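Local coordinates for protein nucleoside hydrolase, putative (Trypanosoma brucei, PDB 3FZ0) that belongs to the nucleoside hydrolase family, with an alpha/beta fold built around a mostly parallel beta-sheet, and holds a calcium ion in this structure, at residues 5-11 / 126-132; 142-146 / 192-196; 158-162 / 199-204. The protein carries 2 engineered substitutions. Where two conformers were deposited one is given. Residue numbers count along the deposited sequence, not the author numbering.

Contact 1 (5-11 / 126-132)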
loop_
_atom_site.group_PDB
_atom_site.type_symbol
_atom_site.label_atom_id
_atom_site.label_comp_id
_atom_site.label_asym_id
_atom_site.label_seq_id
_atom_site.Cartn_x
_atom_site.Cartn_y
_atom_site.Cartn_z
ATOM N N VAL B 5 29.206 26.681 -25.819
ATOM C CA VAL B 5 28.039 25.743 -25.640
ATOM C C VAL B 5 26.766 26.486 -25.298
ATOM O O VAL B 5 26.636 27.077 -24.220
ATOM C CB VAL B 5 28.249 24.724 -24.513
ATOM C CG1 VAL B 5 26.972 23.923 -24.258
ATOM C CG2 VAL B 5 29.439 23.789 -24.830
ATOM N N HIS B 6 25.812 26.436 -26.209
ATOM C CA HIS B 6 24.520 27.097 -26.074
ATOM C C HIS B 6 23.520 26.100 -25.518
ATOM O O HIS B 6 23.432 25.005 -26.017
ATOM C CB HIS B 6 24.025 27.530 -27.458
ATOM C CG HIS B 6 24.784 28.668 -28.055
ATOM N ND1 HIS B 6 25.975 29.125 -27.540
ATOM C CD2 HIS B 6 24.533 29.422 -29.152
ATOM C CE1 HIS B 6 26.420 30.124 -28.282
ATOM N NE2 HIS B 6 25.563 30.322 -29.266
ATOM N N ARG B 7 22.757 26.485 -24.529
ATOM C CA ARG B 7 21.728 25.627 -23.994
ATOM C C ARG B 7 20.359 26.071 -24.516
ATOM O O ARG B 7 20.047 27.256 -24.558
ATOM C CB ARG B 7 21.758 25.667 -22.457
ATOM C CG ARG B 7 22.893 24.865 -21.833
ATOM C CD ARG B 7 23.159 25.239 -20.388
ATOM N NE ARG B 7 24.537 24.939 -20.000
ATOM C CZ ARG B 7 24.900 23.813 -19.402
ATOM N NH1 ARG B 7 23.987 22.897 -19.121
ATOM N NH2 ARG B 7 26.164 23.603 -19.078
ATOM N N LYS B 8 19.538 25.109 -24.910
ATOM C CA LYS B 8 18.147 25.375 -25.262
ATOM C C LYS B 8 17.319 24.664 -24.229
ATOM O O LYS B 8 17.419 23.453 -24.098
ATOM C CB LYS B 8 17.813 24.826 -26.660
ATOM C CG LYS B 8 18.760 25.248 -27.778
ATOM C CD LYS B 8 18.800 26.754 -27.898
ATOM C CE LYS B 8 19.560 27.212 -29.152
ATOM N NZ LYS B 8 19.946 28.664 -28.980
ATOM N N LEU B 9 16.518 25.391 -23.471
ATOM C CA LEU B 9 15.724 24.761 -22.408
ATOM C C LEU B 9 14.237 24.702 -22.672
ATOM O O LEU B 9 13.654 25.615 -23.214
ATOM C CB LEU B 9 15.910 25.454 -21.073
ATOM C CG LEU B 9 17.269 25.813 -20.506
ATOM C CD1 LEU B 9 17.045 26.075 -18.996
ATOM C CD2 LEU B 9 18.302 24.716 -20.732
ATOM N N ILE B 10 13.639 23.599 -22.272
ATOM C CA ILE B 10 12.202 23.462 -22.108
ATOM C C ILE B 10 12.006 23.588 -20.609
ATOM O O ILE B 10 12.697 22.938 -19.818
ATOM C CB ILE B 10 11.723 22.069 -22.577
ATOM C CG1 ILE B 10 12.187 21.797 -24.014
ATOM C CG2 ILE B 10 10.210 21.930 -22.420
ATOM C CD1 ILE B 10 12.102 20.329 -24.400
ATOM N N ILE B 11 11.105 24.452 -20.191
ATOM C CA ILE B 11 10.849 24.570 -18.769
ATOM C C ILE B 11 9.393 24.191 -18.510
ATOM O O ILE B 11 8.446 24.795 -19.047
ATOM C CB ILE B 11 11.195 25.981 -18.204
ATOM C CG1 ILE B 11 12.697 26.239 -18.316
ATOM C CG2 ILE B 11 10.747 26.096 -16.725
ATOM C CD1 ILE B 11 13.109 27.655 -18.018
ATOM N N ASP B 126 27.976 22.034 -30.190
ATOM C CA ASP B 126 27.657 23.427 -29.814
ATOM C C ASP B 126 26.249 23.707 -29.268
ATOM O O ASP B 126 26.000 24.806 -28.797
ATOM C CB ASP B 126 27.912 24.380 -31.000
ATOM C CG ASP B 126 29.389 24.520 -31.336
ATOM O OD1 ASP B 126 30.234 24.289 -30.433
ATOM O OD2 ASP B 126 29.713 24.856 -32.497
ATOM N N VAL B 127 25.336 22.744 -29.347
ATOM C CA VAL B 127 23.949 22.969 -28.922
ATOM C C VAL B 127 23.455 21.775 -28.128
ATOM O O VAL B 127 23.498 20.617 -28.592
ATOM C CB VAL B 127 22.961 23.192 -30.118
ATOM C CG1 VAL B 127 21.516 23.249 -29.614
ATOM C CG2 VAL B 127 23.301 24.449 -30.917
ATOM N N VAL B 128 22.967 22.045 -26.935
ATOM C CA VAL B 128 22.486 20.987 -26.083
ATOM C C VAL B 128 21.104 21.385 -25.560
ATOM O O VAL B 128 20.862 22.547 -25.158
ATOM C CB VAL B 128 23.508 20.644 -24.956
ATOM C CG1 VAL B 128 23.497 21.698 -23.838
ATOM C CG2 VAL B 128 23.215 19.298 -24.378
ATOM N N TYR B 129 20.188 20.428 -25.602
ATOM C CA TYR B 129 18.835 20.656 -25.133
ATOM C C TYR B 129 18.684 20.072 -23.744
ATOM O O TYR B 129 19.188 18.976 -23.479
ATOM C CB TYR B 129 17.832 20.000 -26.069
ATOM C CG TYR B 129 17.786 20.627 -27.437
ATOM C CD1 TYR B 129 18.797 20.404 -28.376
ATOM C CD2 TYR B 129 16.714 21.430 -27.818
ATOM C CE1 TYR B 129 18.739 20.984 -29.664
ATOM C CE2 TYR B 129 16.649 22.009 -29.108
ATOM C CZ TYR B 129 17.661 21.799 -30.013
ATOM O OH TYR B 129 17.594 22.379 -31.286
ATOM N N GLN B 130 18.000 20.806 -22.862
ATOM C CA GLN B 130 17.760 20.360 -21.486
ATOM C C GLN B 130 16.304 20.610 -21.100
ATOM O O GLN B 130 15.683 21.593 -21.554
ATOM C CB GLN B 130 18.678 21.109 -20.514
ATOM C CG GLN B 130 20.133 20.816 -20.693
ATOM C CD GLN B 130 21.011 21.549 -19.706
ATOM O OE1 GLN B 130 21.279 22.740 -19.858
ATOM N NE2 GLN B 130 21.487 20.836 -18.694
ATOM N N LEU B 131 15.762 19.708 -20.286
ATOM C CA LEU B 131 14.418 19.858 -19.786
ATOM C C LEU B 131 14.598 20.087 -18.318
ATOM O O LEU B 131 15.262 19.297 -17.656
ATOM C CB LEU B 131 13.606 18.588 -20.026
ATOM C CG LEU B 131 12.066 18.579 -19.894
ATOM C CD1 LEU B 131 11.556 17.212 -20.236
ATOM C CD2 LEU B 131 11.581 18.930 -18.522
ATOM N N VAL B 132 14.059 21.193 -17.812
ATOM C CA VAL B 132 14.050 21.446 -16.387
ATOM C C VAL B 132 12.604 21.452 -15.923
ATOM O O VAL B 132 11.805 22.204 -16.457
ATOM C CB VAL B 132 14.672 22.798 -16.094
ATOM C CG1 VAL B 132 14.790 23.016 -14.546
ATOM C CG2 VAL B 132 16.018 22.881 -16.802
#
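Neighbouring parallel inner strands of a Rossmann-like alpha/beta sheet show how a sheet settles its polar atoms by alternation. Strands 6-11 and 127-132 run in the same direction, 4.7 Å apart at closest approach and 27° from exact alignment. His6, Lys8 and Ile10 turn both backbone N and O toward the partner strand. Their amides give to Asp126 O (His6 N, 3.1 Å), Val128 O (Lys8 N, 2.9 Å) and Gln130 O (Ile10 N, 3.0 Å), while their carbonyls accept from Val128 N (His6 O, 3.1 Å), Gln130 N (Lys8 O, 3.0 Å) and Val132 N (Ile10 O, 3.0 Å). The intervening residues Arg7, Leu9 and Ile11 direct their backbone bonds to Asp31 and to strand 32-39, which flanks the first strand on its other edge. Both strands lead into the calcium site, where Asp14 and Leu134 are among the ligands.

Side chains need their own partners. On one face the aliphatic part of Lys8 lies over the Tyr129 ring in an off-centre CH-pi contact, while Lys8 NZ forms a salt bridge with Glu33 and Tyr129 OH is hydrogen-bonded to Glu122 N. On the other face, beside Leu9 and Val132, Gln130 is engaged through both ends of its amide: NE2 bonds to the carbonyls of Pro160 and Ala290, and OE1 accepts from Arg7 NH1 at 2.8 Å.

Contact 2 (142-146 / 192-196)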
loop_
_atom_site.group_PDB
_atom_site.type_symbol
_atom_site.label_atom_id
_atom_site.label_comp_id
_atom_site.label_asym_id
_atom_site.label_seq_id
_atom_site.Cartn_x
_atom_site.Cartn_y
_atom_site.Cartn_z
ATOM N N LEU B 142 3.843 11.910 -19.338
ATOM C CA LEU B 142 2.873 11.672 -20.405
ATOM C C LEU B 142 3.614 11.649 -21.750
ATOM O O LEU B 142 3.433 10.710 -22.564
ATOM C CB LEU B 142 1.827 12.771 -20.364
ATOM C CG LEU B 142 0.362 12.572 -20.691
ATOM C CD1 LEU B 142 -0.110 11.232 -20.204
ATOM C CD2 LEU B 142 -0.420 13.674 -20.016
ATOM N N ALA B 143 4.498 12.649 -21.953
ATOM C CA ALA B 143 5.365 12.675 -23.121
ATOM C C ALA B 143 6.246 11.432 -23.195
ATOM O O ALA B 143 6.322 10.772 -24.248
ATOM C CB ALA B 143 6.192 13.916 -23.140
ATOM N N LEU B 144 6.881 11.093 -22.073
ATOM C CA LEU B 144 7.680 9.859 -21.997
ATOM C C LEU B 144 6.993 8.575 -22.418
ATOM O O LEU B 144 7.592 7.816 -23.185
ATOM C CB LEU B 144 8.311 9.676 -20.621
ATOM C CG LEU B 144 9.613 10.412 -20.361
ATOM C CD1 LEU B 144 9.750 10.495 -18.864
ATOM C CD2 LEU B 144 10.829 9.694 -20.967
ATOM N N ARG B 145 5.767 8.314 -21.940
ATOM C CA ARG B 145 5.060 7.065 -22.332
ATOM C C ARG B 145 4.623 7.073 -23.809
ATOM O O ARG B 145 4.495 6.013 -24.405
ATOM C CB ARG B 145 3.887 6.718 -21.411
ATOM C CG ARG B 145 4.177 6.860 -19.919
ATOM C CD ARG B 145 5.076 5.747 -19.319
ATOM N NE ARG B 145 4.760 4.468 -19.915
ATOM C CZ ARG B 145 5.563 3.816 -20.754
ATOM N NH1 ARG B 145 6.762 4.341 -21.045
ATOM N NH2 ARG B 145 5.171 2.645 -21.295
ATOM N N LEU B 146 4.403 8.240 -24.398
ATOM C CA LEU B 146 4.009 8.312 -25.800
ATOM C C LEU B 146 5.136 8.049 -26.807
ATOM O O LEU B 146 4.904 7.459 -27.880
ATOM C CB LEU B 146 3.387 9.670 -26.130
ATOM C CG LEU B 146 1.914 9.853 -25.807
ATOM C CD1 LEU B 146 1.627 11.323 -25.985
ATOM C CD2 LEU B 146 1.031 8.978 -26.725
ATOM N N VAL B 192 7.739 7.151 -13.530
ATOM C CA VAL B 192 7.932 7.084 -14.962
ATOM C C VAL B 192 9.252 7.778 -15.328
ATOM O O VAL B 192 10.067 7.239 -16.099
ATOM C CB VAL B 192 6.722 7.698 -15.729
ATOM C CG1 VAL B 192 7.048 7.904 -17.219
ATOM C CG2 VAL B 192 5.480 6.816 -15.558
ATOM N N VAL B 193 9.484 8.957 -14.752
ATOM C CA VAL B 193 10.690 9.726 -15.045
ATOM C C VAL B 193 11.965 9.002 -14.604
ATOM O O VAL B 193 12.883 8.843 -15.402
ATOM C CB VAL B 193 10.604 11.165 -14.487
ATOM C CG1 VAL B 193 11.963 11.808 -14.487
ATOM C CG2 VAL B 193 9.616 12.013 -15.362
ATOM N N LEU B 194 11.989 8.528 -13.355
ATOM C CA LEU B 194 13.154 7.841 -12.779
ATOM C C LEU B 194 13.391 6.413 -13.308
ATOM O O LEU B 194 14.519 5.968 -13.341
ATOM C CB LEU B 194 13.101 7.863 -11.257
ATOM C CG LEU B 194 13.166 9.214 -10.511
ATOM C CD1 LEU B 194 12.669 9.094 -9.058
ATOM C CD2 LEU B 194 14.551 9.829 -10.494
ATOM N N GLN B 195 12.342 5.686 -13.700
ATOM C CA GLN B 195 12.484 4.335 -14.268
ATOM C C GLN B 195 12.787 4.314 -15.771
ATOM O O GLN B 195 13.071 3.256 -16.321
ATOM C CB GLN B 195 11.224 3.517 -14.035
ATOM C CG GLN B 195 10.941 3.151 -12.578
ATOM C CD GLN B 195 12.028 2.288 -11.954
ATOM O OE1 GLN B 195 12.697 2.701 -11.008
ATOM N NE2 GLN B 195 12.210 1.104 -12.479
ATOM N N HIS B 196 12.747 5.472 -16.433
ATOM C CA HIS B 196 12.931 5.535 -17.881
ATOM C C HIS B 196 14.317 5.063 -18.326
ATOM O O HIS B 196 15.330 5.476 -17.755
ATOM C CB HIS B 196 12.692 6.957 -18.403
ATOM C CG HIS B 196 13.122 7.141 -19.823
ATOM N ND1 HIS B 196 12.387 6.665 -20.889
ATOM C CD2 HIS B 196 14.236 7.699 -20.354
ATOM C CE1 HIS B 196 13.013 6.959 -22.014
ATOM N NE2 HIS B 196 14.141 7.577 -21.718
#
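This is apolar helix-to-helix packing at the flank of the sheet, between the last turns of helices 138-146 and 187-195, with His196 contributing from just beyond the second helix. It illustrates how one well-placed leucine can fasten two helices together. Leu144 points at the partner segment and meets three of its residues: its CB is 4.0 Å from Val192 CG1, its CD1 3.8 Å from Val193 CG2, and its CD2 3.4 Å from His196 ND1. The last is a CH-pi contact, since Leu144 CD2 sits over the face of the imidazole, 3.6 Å from the centroid of the His196 ring and only 18° off its normal. The same ring stands edge-to-face with Trp199, so the leucine joins a small aromatic cluster.

Arg145 adds the aliphatic part of its side chain, with CD 3.6 Å from Val192 CG1. Its polar end serves another purpose: NH2 makes weak hydrogen bonds to the carbonyls of Gly72 and Pro73 of a second subunit. Leu146 packs on Leu146 of that same subunit, which places the helix at a subunit interface.

Between the two segments themselves no hydrogen bond is made. Their cohesion therefore rests on the fit of aliphatic carbons against one another and against an imidazole face, while the guanidinium of Arg145 reaches the neighbouring subunit through weak hydrogen bonds.

Contact 3 (158-162 / 199-204)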
loop_
_atom_site.group_PDB
_atom_site.type_symbol
_atom_site.label_atom_id
_atom_site.label_comp_id
_atom_site.label_asym_id
_atom_site.label_seq_id
_atom_site.Cartn_x
_atom_site.Cartn_y
_atom_site.Cartn_z
ATOM N N THR B 158 27.880 14.078 -20.859
ATOM C CA THR B 158 28.453 14.870 -19.781
ATOM C C THR B 158 27.401 15.812 -19.163
ATOM O O THR B 158 27.369 16.030 -17.944
ATOM C CB THR B 158 29.622 15.693 -20.376
ATOM O OG1 THR B 158 30.689 14.806 -20.722
ATOM C CG2 THR B 158 30.143 16.756 -19.412
ATOM N N ILE B 159 26.554 16.398 -20.011
ATOM C CA ILE B 159 25.597 17.405 -19.572
ATOM C C ILE B 159 24.250 16.740 -19.412
ATOM O O ILE B 159 23.809 16.069 -20.341
ATOM C CB ILE B 159 25.482 18.585 -20.588
ATOM C CG1 ILE B 159 26.839 19.289 -20.761
ATOM C CG2 ILE B 159 24.379 19.581 -20.173
ATOM C CD1 ILE B 159 26.869 20.312 -21.922
ATOM N N PRO B 160 23.615 16.901 -18.232
ATOM C CA PRO B 160 22.313 16.343 -17.900
ATOM C C PRO B 160 21.220 16.837 -18.812
ATOM O O PRO B 160 21.086 18.039 -19.015
ATOM C CB PRO B 160 22.054 16.889 -16.489
ATOM C CG PRO B 160 23.409 17.086 -15.918
ATOM C CD PRO B 160 24.186 17.627 -17.083
ATOM N N GLY B 161 20.446 15.901 -19.350
ATOM C CA GLY B 161 19.261 16.197 -20.147
ATOM C C GLY B 161 18.032 16.589 -19.343
ATOM O O GLY B 161 17.137 17.286 -19.843
ATOM N N ILE B 162 17.957 16.126 -18.107
ATOM C CA ILE B 162 16.804 16.472 -17.279
ATOM C C ILE B 162 17.212 16.834 -15.856
ATOM O O ILE B 162 17.977 16.148 -15.188
ATOM C CB ILE B 162 15.641 15.388 -17.366
ATOM C CG1 ILE B 162 14.402 15.817 -16.558
ATOM C CG2 ILE B 162 16.142 13.987 -16.990
ATOM C CD1 ILE B 162 13.139 14.975 -16.833
ATOM N N TRP B 199 18.062 7.756 -20.806
ATOM C CA TRP B 199 18.619 9.075 -20.531
ATOM C C TRP B 199 20.114 8.992 -20.796
ATOM O O TRP B 199 20.748 8.001 -20.448
ATOM C CB TRP B 199 18.430 9.468 -19.070
ATOM C CG TRP B 199 17.030 9.688 -18.589
ATOM C CD1 TRP B 199 16.405 8.998 -17.592
ATOM C CD2 TRP B 199 16.106 10.701 -19.013
ATOM N NE1 TRP B 199 15.144 9.501 -17.371
ATOM C CE2 TRP B 199 14.933 10.547 -18.231
ATOM C CE3 TRP B 199 16.160 11.729 -19.947
ATOM C CZ2 TRP B 199 13.822 11.377 -18.373
ATOM C CZ3 TRP B 199 15.047 12.550 -20.099
ATOM C CH2 TRP B 199 13.894 12.363 -19.312
ATOM N N LYS B 200 20.671 10.033 -21.405
ATOM C CA LYS B 200 22.115 10.110 -21.618
ATOM C C LYS B 200 22.888 10.302 -20.307
ATOM O O LYS B 200 24.031 9.859 -20.184
ATOM C CB LYS B 200 22.451 11.227 -22.603
ATOM C CG LYS B 200 22.216 10.883 -24.093
ATOM C CD LYS B 200 23.251 11.628 -24.944
ATOM C CE LYS B 200 22.737 12.067 -26.329
ATOM N NZ LYS B 200 22.126 13.442 -26.296
ATOM N N CYS B 201 22.253 10.973 -19.347
ATOM C CA CYS B 201 22.811 11.197 -18.028
ATOM C C CYS B 201 21.738 10.934 -17.004
ATOM O O CYS B 201 20.566 11.233 -17.252
ATOM C CB CYS B 201 23.234 12.660 -17.831
ATOM S SG CYS B 201 24.933 13.040 -18.215
ATOM N N PRO B 202 22.129 10.440 -15.816
ATOM C CA PRO B 202 21.142 10.260 -14.742
ATOM C C PRO B 202 20.351 11.538 -14.497
ATOM O O PRO B 202 20.906 12.631 -14.620
ATOM C CB PRO B 202 22.009 9.982 -13.510
ATOM C CG PRO B 202 23.291 9.426 -14.088
ATOM C CD PRO B 202 23.494 10.058 -15.406
ATOM N N VAL B 203 19.072 11.383 -14.156
ATOM C CA VAL B 203 18.205 12.478 -13.699
ATOM C C VAL B 203 18.917 13.191 -12.547
ATOM O O VAL B 203 19.438 12.520 -11.646
ATOM C CB VAL B 203 16.851 11.906 -13.177
ATOM C CG1 VAL B 203 15.925 13.023 -12.648
ATOM C CG2 VAL B 203 16.156 11.031 -14.238
ATOM N N GLN B 204 18.973 14.522 -12.578
ATOM C CA GLN B 204 19.484 15.313 -11.445
ATOM C C GLN B 204 18.335 15.707 -10.530
ATOM O O GLN B 204 17.401 16.417 -10.947
ATOM C CB GLN B 204 20.204 16.573 -11.927
ATOM C CG GLN B 204 21.245 16.306 -13.013
ATOM C CD GLN B 204 22.413 15.495 -12.520
ATOM O OE1 GLN B 204 23.130 15.929 -11.621
ATOM N NE2 GLN B 204 22.610 14.294 -13.091
#
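Ile162 lays its CG2 methyl over the six-membered ring of Trp199, 3.5 Å from the centroid and 6° off the ring normal, a nearly ideal CH-pi contact. The same Ile162 CG2 lies 4.0 Å from Val203 CG2, so one branched side chain fills the space between an indole and a valine. Trp199 is fixed from its other end by NE1, which donates to Val193 O.

Polar pairing is sparse by comparison. A single hydrogen bond joins the segments, from Gln204 N to Ile162 O at 3.2 Å and almost linear at 178°, and it marks where the parallel strands 162-165 and 203-206 begin to pair. Before that point the two segments approach as irregular loops. Cys201 CB is 3.8 Å from Pro160 CA, and Cys201 SG reaches the backbone of the same loop, 3.8 Å from Thr158 C. The Gln204 side chain rests its CG 3.6 Å from Pro160 CB, then folds back so that NE2 donates to Pro202 O at 2.8 Å; its OE1 accepts from Asn338 ND2.

The contact thus lies at the entry to two adjacent strands of the sheet, joined by a beta-alpha-beta connection. Helix 187-195, part of that connection, covers it through Val193 against Ile162 and Leu194 against Val203, while strand 127-133 flanks 158-162 through the Gly161–Leu131 backbone bond and strand 337-343 borders 203-206.

Overall arrangement
The three contacts sample one sheet and its helical cover, and their chemistry follows their place. Contact 1, between strands, is dominated by regular backbone hydrogen bonds, buried toward the calcium end and exposed at the chain start. Contact 2, a buried helix pair at the flank, depends on side-chain packing alone and adjoins a second subunit. Contact 3, partly buried like contact 1, is intermediate in chemistry: loops close into strands, and one backbone bond is mixed with aromatic and apolar packing. It also touches both others, taking Leu131 N and Gln130 NE2 of contact 1 onto the Gly161 and Pro160 carbonyls and meeting contact 2 through Val193 and Trp199. Contacts 1 and 2 do not touch.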